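Long-range contact in Lmo2445 protein (Listeria monocytogenes EGD-e, PDB 5HZL), which is of unknown function but, as a secreted internalin-like leucine-rich repeat protein that binds calcium, probably works outside the cell: residues L239-E251 with L270-Y283. Numbering follows the deposited sequence.
Sequences LIIIKDNGRTLYE and LQPGEHLLEISLGY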
ATOM      1  N   LEU A 239     -10.277  20.663 -15.110  1.00 84.88           N
ATOM      2  CA  LEU A 239     -11.402  21.362 -14.484  1.00 85.82           C
ATOM      3  C   LEU A 239     -11.549  21.007 -12.999  1.00 78.80           C
ATOM      4  O   LEU A 239     -11.079  19.959 -12.554  1.00 74.52           O
ATOM      5  CB  LEU A 239     -12.725  21.090 -15.231  1.00 91.96           C
ATOM      6  CG  LEU A 239     -12.928  21.617 -16.672  1.00 99.38           C
ATOM      7  CD1 LEU A 239     -11.910  21.079 -17.685  1.00101.32           C
ATOM      8  CD2 LEU A 239     -14.349  21.312 -17.149  1.00101.22           C
ATOM      9  N   ILE A 240     -12.209  21.899 -12.252  1.00 75.51           N
ATOM     10  CA  ILE A 240     -12.453  21.743 -10.799  1.00 69.41           C
ATOM     11  C   ILE A 240     -13.888  22.157 -10.412  1.00 66.70           C
ATOM     12  O   ILE A 240     -14.373  23.198 -10.841  1.00 69.84           O
ATOM     13  CB  ILE A 240     -11.389  22.487  -9.972  1.00 68.51           C
ATOM     14  CG1 ILE A 240     -11.740  22.451  -8.484  1.00 68.91           C
ATOM     15  CG2 ILE A 240     -11.271  23.937 -10.407  1.00 72.97           C
ATOM     16  CD1 ILE A 240     -10.656  23.017  -7.583  1.00 69.48           C
ATOM     17  N   ILE A 241     -14.551  21.321  -9.610  1.00 61.80           N
ATOM     18  CA  ILE A 241     -15.937  21.527  -9.169  1.00 60.64           C
ATOM     19  C   ILE A 241     -16.019  21.458  -7.645  1.00 58.34           C
ATOM     20  O   ILE A 241     -15.339  20.652  -7.030  1.00 57.72           O
ATOM     21  CB  ILE A 241     -16.907  20.442  -9.749  1.00 61.75           C
ATOM     22  CG1 ILE A 241     -16.976  20.453 -11.294  1.00 63.57           C
ATOM     23  CG2 ILE A 241     -18.323  20.591  -9.190  1.00 62.62           C
ATOM     24  CD1 ILE A 241     -15.756  19.922 -12.018  1.00 63.28           C
ATOM     25  N   ILE A 242     -16.848  22.317  -7.051  1.00 59.19           N
ATOM     26  CA  ILE A 242     -17.080  22.380  -5.599  1.00 57.87           C
ATOM     27  C   ILE A 242     -18.548  22.016  -5.371  1.00 57.25           C
ATOM     28  O   ILE A 242     -19.433  22.639  -5.941  1.00 60.14           O
ATOM     29  CB  ILE A 242     -16.719  23.766  -4.987  1.00 59.27           C
ATOM     30  CG1 ILE A 242     -15.211  23.877  -4.704  1.00 58.58           C
ATOM     31  CG2 ILE A 242     -17.363  23.953  -3.619  1.00 60.22           C
ATOM     32  CD1 ILE A 242     -14.306  23.711  -5.900  1.00 59.19           C
ATOM     33  N   LYS A 243     -18.797  21.010  -4.541  1.00 56.23           N
ATOM     34  CA  LYS A 243     -20.154  20.564  -4.269  1.00 58.11           C
ATOM     35  C   LYS A 243     -20.457  20.603  -2.797  1.00 58.11           C
ATOM     36  O   LYS A 243     -19.554  20.573  -1.968  1.00 57.29           O
ATOM     37  CB  LYS A 243     -20.373  19.154  -4.796  1.00 58.88           C
ATOM     38  CG  LYS A 243     -20.026  19.047  -6.260  1.00 61.35           C
ATOM     39  CD  LYS A 243     -20.497  17.766  -6.912  1.00 63.85           C
ATOM     40  CE  LYS A 243     -19.792  16.542  -6.397  1.00 63.25           C
ATOM     41  NZ  LYS A 243     -20.347  15.378  -7.133  1.00 66.05           N
ATOM     42  N   ASP A 244     -21.748  20.664  -2.495  1.00 60.09           N
ATOM     43  CA  ASP A 244     -22.242  20.722  -1.134  1.00 61.94           C
ATOM     44  C   ASP A 244     -23.358  19.701  -1.026  1.00 61.47           C
ATOM     45  O   ASP A 244     -24.390  19.855  -1.663  1.00 63.27           O
ATOM     46  CB  ASP A 244     -22.767  22.127  -0.856  1.00 66.93           C
ATOM     47  CG  ASP A 244     -23.300  22.293   0.556  1.00 71.03           C
ATOM     48  OD1 ASP A 244     -22.780  21.627   1.482  1.00 72.57           O
ATOM     49  OD2 ASP A 244     -24.236  23.113   0.738  1.00 76.42           O
ATOM     50  N   ASN A 245     -23.138  18.658  -0.229  1.00 60.62           N
ATOM     51  CA  ASN A 245     -24.108  17.582  -0.045  1.00 62.56           C
ATOM     52  C   ASN A 245     -24.522  16.970  -1.388  1.00 63.80           C
ATOM     53  O   ASN A 245     -25.700  16.693  -1.627  1.00 66.94           O
ATOM     54  CB  ASN A 245     -25.324  18.064   0.770  1.00 64.69           C
ATOM     55  CG  ASN A 245     -24.972  18.398   2.214  1.00 64.28           C
ATOM     56  OD1 ASN A 245     -24.201  17.684   2.863  1.00 62.50           O
ATOM     57  ND2 ASN A 245     -25.561  19.467   2.737  1.00 65.10           N
ATOM     58  N   GLY A 246     -23.534  16.787  -2.264  1.00 61.72           N
ATOM     59  CA  GLY A 246     -23.754  16.203  -3.581  1.00 62.82           C
ATOM     60  C   GLY A 246     -24.144  17.117  -4.732  1.00 65.15           C
ATOM     61  O   GLY A 246     -24.009  16.705  -5.884  1.00 66.21           O
ATOM     62  N   ARG A 247     -24.641  18.327  -4.448  1.00 67.03           N
ATOM     63  CA  ARG A 247     -25.043  19.267  -5.509  1.00 70.44           C
ATOM     64  C   ARG A 247     -23.952  20.288  -5.763  1.00 68.22           C
ATOM     65  O   ARG A 247     -23.298  20.730  -4.823  1.00 69.03           O
ATOM     66  CB  ARG A 247     -26.336  20.006  -5.155  1.00 74.69           C
ATOM     67  CG  ARG A 247     -27.560  19.130  -4.904  1.00 78.80           C
ATOM     68  CD  ARG A 247     -27.840  18.153  -6.042  1.00 81.92           C
ATOM     69  NE  ARG A 247     -29.188  17.584  -5.952  1.00 84.74           N
ATOM     70  CZ  ARG A 247     -30.290  18.140  -6.471  1.00 87.40           C
ATOM     71  NH1 ARG A 247     -30.249  19.301  -7.138  1.00 86.76           N
ATOM     72  NH2 ARG A 247     -31.462  17.527  -6.324  1.00 91.12           N
ATOM     73  N   THR A 248     -23.771  20.665  -7.029  1.00 67.51           N
ATOM     74  CA  THR A 248     -22.746  21.646  -7.414  1.00 66.68           C
ATOM     75  C   THR A 248     -23.033  23.007  -6.777  1.00 66.42           C
ATOM     76  O   THR A 248     -24.176  23.446  -6.749  1.00 67.21           O
ATOM     77  CB  THR A 248     -22.636  21.775  -8.956  1.00 68.03           C
ATOM     78  OG1 THR A 248     -22.259  20.508  -9.514  1.00 67.07           O
ATOM     79  CG2 THR A 248     -21.594  22.809  -9.356  1.00 67.63           C
ATOM     80  N   LEU A 249     -21.994  23.650  -6.246  1.00 64.79           N
ATOM     81  CA  LEU A 249     -22.139  24.964  -5.607  1.00 66.11           C
ATOM     82  C   LEU A 249     -21.556  26.017  -6.547  1.00 67.23           C
ATOM     83  O   LEU A 249     -22.178  27.052  -6.757  1.00 69.71           O
ATOM     84  CB  LEU A 249     -21.445  24.997  -4.244  1.00 64.33           C
ATOM     85  CG  LEU A 249     -21.735  26.198  -3.334  1.00 65.79           C
ATOM     86  CD1 LEU A 249     -23.199  26.207  -2.915  1.00 68.07           C
ATOM     87  CD2 LEU A 249     -20.857  26.172  -2.092  1.00 64.15           C
ATOM     88  N   TYR A 250     -20.364  25.751  -7.091  1.00 65.51           N
ATOM     89  CA  TYR A 250     -19.703  26.649  -8.059  1.00 66.50           C
ATOM     90  C   TYR A 250     -18.522  25.933  -8.727  1.00 66.16           C
ATOM     91  O   TYR A 250     -17.986  24.976  -8.167  1.00 63.24           O
ATOM     92  CB  TYR A 250     -19.259  27.988  -7.430  1.00 65.39           C
ATOM     93  CG  TYR A 250     -18.186  27.890  -6.381  1.00 62.42           C
ATOM     94  CD1 TYR A 250     -18.501  27.587  -5.059  1.00 61.54           C
ATOM     95  CD2 TYR A 250     -16.851  28.129  -6.697  1.00 61.57           C
ATOM     96  CE1 TYR A 250     -17.509  27.500  -4.081  1.00 59.58           C
ATOM     97  CE2 TYR A 250     -15.853  28.051  -5.726  1.00 59.76           C
ATOM     98  CZ  TYR A 250     -16.182  27.731  -4.422  1.00 58.70           C
ATOM     99  OH  TYR A 250     -15.191  27.639  -3.462  1.00 56.27           O
ATOM    100  N   GLU A 251     -18.145  26.390  -9.925  1.00 69.20           N
ATOM    101  CA  GLU A 251     -17.020  25.833 -10.692  1.00 70.92           C
ATOM    102  C   GLU A 251     -15.996  26.948 -10.884  1.00 71.83           C
ATOM    103  O   GLU A 251     -16.044  27.668 -11.883  1.00 75.04           O
ATOM    104  CB  GLU A 251     -17.468  25.307 -12.057  1.00 75.44           C
ATOM    105  CG  GLU A 251     -18.507  24.199 -12.006  1.00 78.58           C
ATOM    106  CD  GLU A 251     -18.945  23.711 -13.389  1.00 83.71           C
ATOM    107  OE1 GLU A 251     -18.274  24.018 -14.404  1.00 86.15           O
ATOM    108  OE2 GLU A 251     -19.973  23.001 -13.462  1.00 86.33           O
ATOM    109  N   LEU A 270     -23.284  29.591   3.042  1.00 74.85           N
ATOM    110  CA  LEU A 270     -24.029  28.420   3.490  1.00 74.32           C
ATOM    111  C   LEU A 270     -24.673  28.632   4.852  1.00 76.91           C
ATOM    112  O   LEU A 270     -24.106  29.293   5.716  1.00 78.05           O
ATOM    113  CB  LEU A 270     -23.106  27.206   3.536  1.00 71.42           C
ATOM    114  CG  LEU A 270     -22.462  26.849   2.195  1.00 69.10           C
ATOM    115  CD1 LEU A 270     -21.461  25.718   2.379  1.00 66.25           C
ATOM    116  CD2 LEU A 270     -23.524  26.488   1.163  1.00 69.22           C
ATOM    117  N   GLN A 271     -25.857  28.046   5.027  1.00 78.76           N
ATOM    118  CA  GLN A 271     -26.627  28.151   6.268  1.00 81.39           C
ATOM    119  C   GLN A 271     -26.145  27.155   7.313  1.00 80.33           C
ATOM    120  O   GLN A 271     -25.367  26.256   6.990  1.00 79.04           O
ATOM    121  CB  GLN A 271     -28.110  27.890   5.967  1.00 84.14           C
ATOM    122  CG  GLN A 271     -28.733  28.869   4.981  1.00 87.13           C
ATOM    123  CD  GLN A 271     -28.720  30.318   5.467  1.00 90.57           C
ATOM    124  OE1 GLN A 271     -28.621  30.596   6.669  1.00 91.63           O
ATOM    125  NE2 GLN A 271     -28.841  31.249   4.527  1.00 92.22           N
ATOM    126  N   PRO A 272     -26.602  27.300   8.578  1.00 82.65           N
ATOM    127  CA  PRO A 272     -26.175  26.337   9.603  1.00 81.42           C
ATOM    128  C   PRO A 272     -26.658  24.911   9.348  1.00 79.44           C
ATOM    129  O   PRO A 272     -27.574  24.690   8.559  1.00 78.50           O
ATOM    130  CB  PRO A 272     -26.811  26.878  10.891  1.00 84.80           C
ATOM    131  CG  PRO A 272     -27.084  28.310  10.626  1.00 87.11           C
ATOM    132  CD  PRO A 272     -27.406  28.389   9.165  1.00 86.34           C
ATOM    133  N   GLY A 273     -26.031  23.962  10.030  1.00 78.78           N
ATOM    134  CA  GLY A 273     -26.362  22.549   9.902  1.00 77.57           C
ATOM    135  C   GLY A 273     -25.186  21.772   9.352  1.00 74.03           C
ATOM    136  O   GLY A 273     -24.062  22.283   9.264  1.00 70.81           O
ATOM    137  N   GLU A 274     -25.468  20.530   8.979  1.00 73.65           N
ATOM    138  CA  GLU A 274     -24.470  19.613   8.440  1.00 71.34           C
ATOM    139  C   GLU A 274     -24.255  19.835   6.946  1.00 69.00           C
ATOM    140  O   GLU A 274     -25.209  20.026   6.200  1.00 68.39           O
ATOM    141  CB  GLU A 274     -24.911  18.170   8.697  1.00 72.86           C
ATOM    142  CG  GLU A 274     -25.128  17.842  10.173  1.00 76.15           C
ATOM    143  CD  GLU A 274     -23.864  17.956  11.018  1.00 76.21           C
ATOM    144  OE1 GLU A 274     -22.749  17.767  10.483  1.00 74.80           O
ATOM    145  OE2 GLU A 274     -23.991  18.208  12.234  1.00 78.35           O
ATOM    146  N   HIS A 275     -22.995  19.812   6.522  1.00 67.18           N
ATOM    147  CA  HIS A 275     -22.632  20.004   5.124  1.00 66.93           C
ATOM    148  C   HIS A 275     -21.420  19.139   4.772  1.00 64.56           C
ATOM    149  O   HIS A 275     -20.426  19.118   5.500  1.00 64.65           O
ATOM    150  CB  HIS A 275     -22.298  21.477   4.837  1.00 68.43           C
ATOM    151  CG  HIS A 275     -23.457  22.416   4.988  1.00 73.49           C
ATOM    152  ND1 HIS A 275     -24.368  22.649   3.975  1.00 76.42           N
ATOM    153  CD2 HIS A 275     -23.843  23.200   6.024  1.00 76.83           C
ATOM    154  CE1 HIS A 275     -25.271  23.524   4.385  1.00 78.50           C
ATOM    155  NE2 HIS A 275     -24.975  23.874   5.625  1.00 80.13           N
ATOM    156  N   LEU A 276     -21.514  18.423   3.658  1.00 61.93           N
ATOM    157  CA  LEU A 276     -20.429  17.590   3.172  1.00 58.78           C
ATOM    158  C   LEU A 276     -19.919  18.314   1.928  1.00 57.57           C
ATOM    159  O   LEU A 276     -20.607  18.389   0.909  1.00 57.44           O
ATOM    160  CB  LEU A 276     -20.926  16.187   2.837  1.00 58.62           C
ATOM    161  CG  LEU A 276     -19.869  15.216   2.320  1.00 57.57           C
ATOM    162  CD1 LEU A 276     -18.786  15.027   3.380  1.00 57.41           C
ATOM    163  CD2 LEU A 276     -20.501  13.889   1.923  1.00 58.29           C
ATOM    164  N   LEU A 277     -18.718  18.865   2.021  1.00 56.54           N
ATOM    165  CA  LEU A 277     -18.129  19.605   0.915  1.00 56.19           C
ATOM    166  C   LEU A 277     -17.216  18.708   0.119  1.00 55.25           C
ATOM    167  O   LEU A 277     -16.504  17.891   0.677  1.00 54.96           O
ATOM    168  CB  LEU A 277     -17.387  20.810   1.461  1.00 56.05           C
ATOM    169  CG  LEU A 277     -18.356  21.821   2.081  1.00 57.79           C
ATOM    170  CD1 LEU A 277     -17.645  22.769   3.022  1.00 59.75           C
ATOM    171  CD2 LEU A 277     -19.110  22.574   1.001  1.00 58.82           C
ATOM    172  N   GLU A 278     -17.238  18.869  -1.192  1.00 56.17           N
ATOM    173  CA  GLU A 278     -16.428  18.048  -2.057  1.00 55.45           C
ATOM    174  C   GLU A 278     -15.740  18.852  -3.151  1.00 53.62           C
ATOM    175  O   GLU A 278     -16.344  19.723  -3.756  1.00 53.54           O
ATOM    176  CB  GLU A 278     -17.313  16.954  -2.660  1.00 58.26           C
ATOM    177  CG  GLU A 278     -16.628  16.055  -3.687  1.00 60.50           C
ATOM    178  CD  GLU A 278     -17.514  14.920  -4.181  1.00 63.42           C
ATOM    179  OE1 GLU A 278     -18.214  14.283  -3.360  1.00 64.52           O
ATOM    180  OE2 GLU A 278     -17.487  14.646  -5.402  1.00 66.47           O
ATOM    181  N   ILE A 279     -14.468  18.541  -3.369  1.00 51.15           N
ATOM    182  CA  ILE A 279     -13.657  19.146  -4.404  1.00 51.34           C
ATOM    183  C   ILE A 279     -13.466  18.001  -5.386  1.00 50.52           C
ATOM    184  O   ILE A 279     -12.833  17.016  -5.058  1.00 47.84           O
ATOM    185  CB  ILE A 279     -12.293  19.624  -3.885  1.00 51.27           C
ATOM    186  CG1 ILE A 279     -12.488  20.674  -2.792  1.00 53.23           C
ATOM    187  CG2 ILE A 279     -11.477  20.217  -5.026  1.00 51.80           C
ATOM    188  CD1 ILE A 279     -11.203  21.155  -2.140  1.00 53.68           C
ATOM    189  N   SER A 280     -14.039  18.134  -6.575  1.00 52.91           N
ATOM    190  CA  SER A 280     -13.965  17.129  -7.625  1.00 53.17           C
ATOM    191  C   SER A 280     -13.025  17.633  -8.712  1.00 55.36           C
ATOM    192  O   SER A 280     -13.270  18.677  -9.297  1.00 58.52           O
ATOM    193  CB  SER A 280     -15.367  16.906  -8.181  1.00 54.69           C
ATOM    194  OG  SER A 280     -15.357  16.059  -9.311  1.00 57.26           O
ATOM    195  N   LEU A 281     -11.962  16.882  -8.975  1.00 56.33           N
ATOM    196  CA  LEU A 281     -10.944  17.218  -9.981  1.00 58.70           C
ATOM    197  C   LEU A 281     -11.090  16.263 -11.155  1.00 60.72           C
ATOM    198  O   LEU A 281     -11.533  15.139 -10.966  1.00 61.10           O
ATOM    199  CB  LEU A 281      -9.574  17.023  -9.358  1.00 58.34           C
ATOM    200  CG  LEU A 281      -9.436  17.700  -7.989  1.00 58.83           C
ATOM    201  CD1 LEU A 281      -8.137  17.307  -7.308  1.00 58.93           C
ATOM    202  CD2 LEU A 281      -9.561  19.208  -8.113  1.00 60.38           C
ATOM    203  N   GLY A 282     -10.711  16.683 -12.359  1.00 74.25           N
ATOM    204  CA  GLY A 282     -10.841  15.816 -13.550  1.00 76.59           C
ATOM    205  C   GLY A 282     -10.108  16.374 -14.745  1.00 81.06           C
ATOM    206  O   GLY A 282      -9.979  17.593 -14.853  1.00 85.93           O
ATOM    207  N   TYR A 283      -9.631  15.504 -15.647  1.00 84.15           N
ATOM    208  CA  TYR A 283      -8.862  15.957 -16.824  1.00 88.27           C
ATOM    209  C   TYR A 283      -9.054  15.052 -18.036  1.00 87.31           C
ATOM    210  O   TYR A 283      -8.744  15.450 -19.163  1.00 88.38           O
ATOM    211  CB  TYR A 283      -7.363  16.027 -16.474  1.00 89.82           C
ATOM    212  CG  TYR A 283      -7.071  16.647 -15.108  1.00 90.59           C
ATOM    213  CD1 TYR A 283      -6.980  18.031 -14.919  1.00 94.71           C
ATOM    214  CD2 TYR A 283      -6.908  15.835 -13.997  1.00 89.15           C
ATOM    215  CE1 TYR A 283      -6.726  18.572 -13.651  1.00 94.20           C
ATOM    216  CE2 TYR A 283      -6.652  16.352 -12.728  1.00 89.10           C
ATOM    217  CZ  TYR A 283      -6.557  17.721 -12.550  1.00 91.14           C
ATOM    218  OH  TYR A 283      -6.302  18.218 -11.281  1.00 86.98           O
TER
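Asp244 meets the His275 ring at its edge, near the ring plane, while CB of Leu270 sits over one face, offset toward the rim. Ile242 CB lies over one face of the Tyr250 ring, again toward the rim, with Leu249 CG at its edge, in plane. His275 ND1 donates to the syn lone pair of Asp244 OD1 (3.1 Å), a bent bond; a weak one runs to OD2. With CG anti to the backbone N (chi1 -180°), Asp244 swings its carboxylate toward the ring, and CD2 of Leu270 lies beside OD2. His275 NE2 donates to Gln271 O at 2.8 Å, so both ring nitrogens are held and the ring's rotation is fixed.

Next to this pair, the Asn245 amide plane lies only 16° from that of the imidazole, with ND2 set obliquely to the ring. Its OD1 accepts Leu276 N at 2.9 Å from above the amide's carbonyl plane, and its backbone N returns a bond to Leu276 O. Along the strands, Ile241 with Ser280 and Lys243 with Glu278 are hydrogen-bonded antiparallel pairs. Lys243, bent at chi3 (-67°), runs beside the extended Glu278, its NZ 3.4 Å from OE2 in a salt bridge. On the side of the sheet facing Tyr263, Ile240 CD1 packs against Ile279 CG2. The type I' turn Asp244–Arg247 joins 240-244 to 247-250 in a hairpin, with a classic bulge, Leu249–Tyr250, opposite Ile242; 240-244 pairs on its other side with 273-281, within the mixed sheet of the Lmo2445-like C-terminal domain, of the E-set clan.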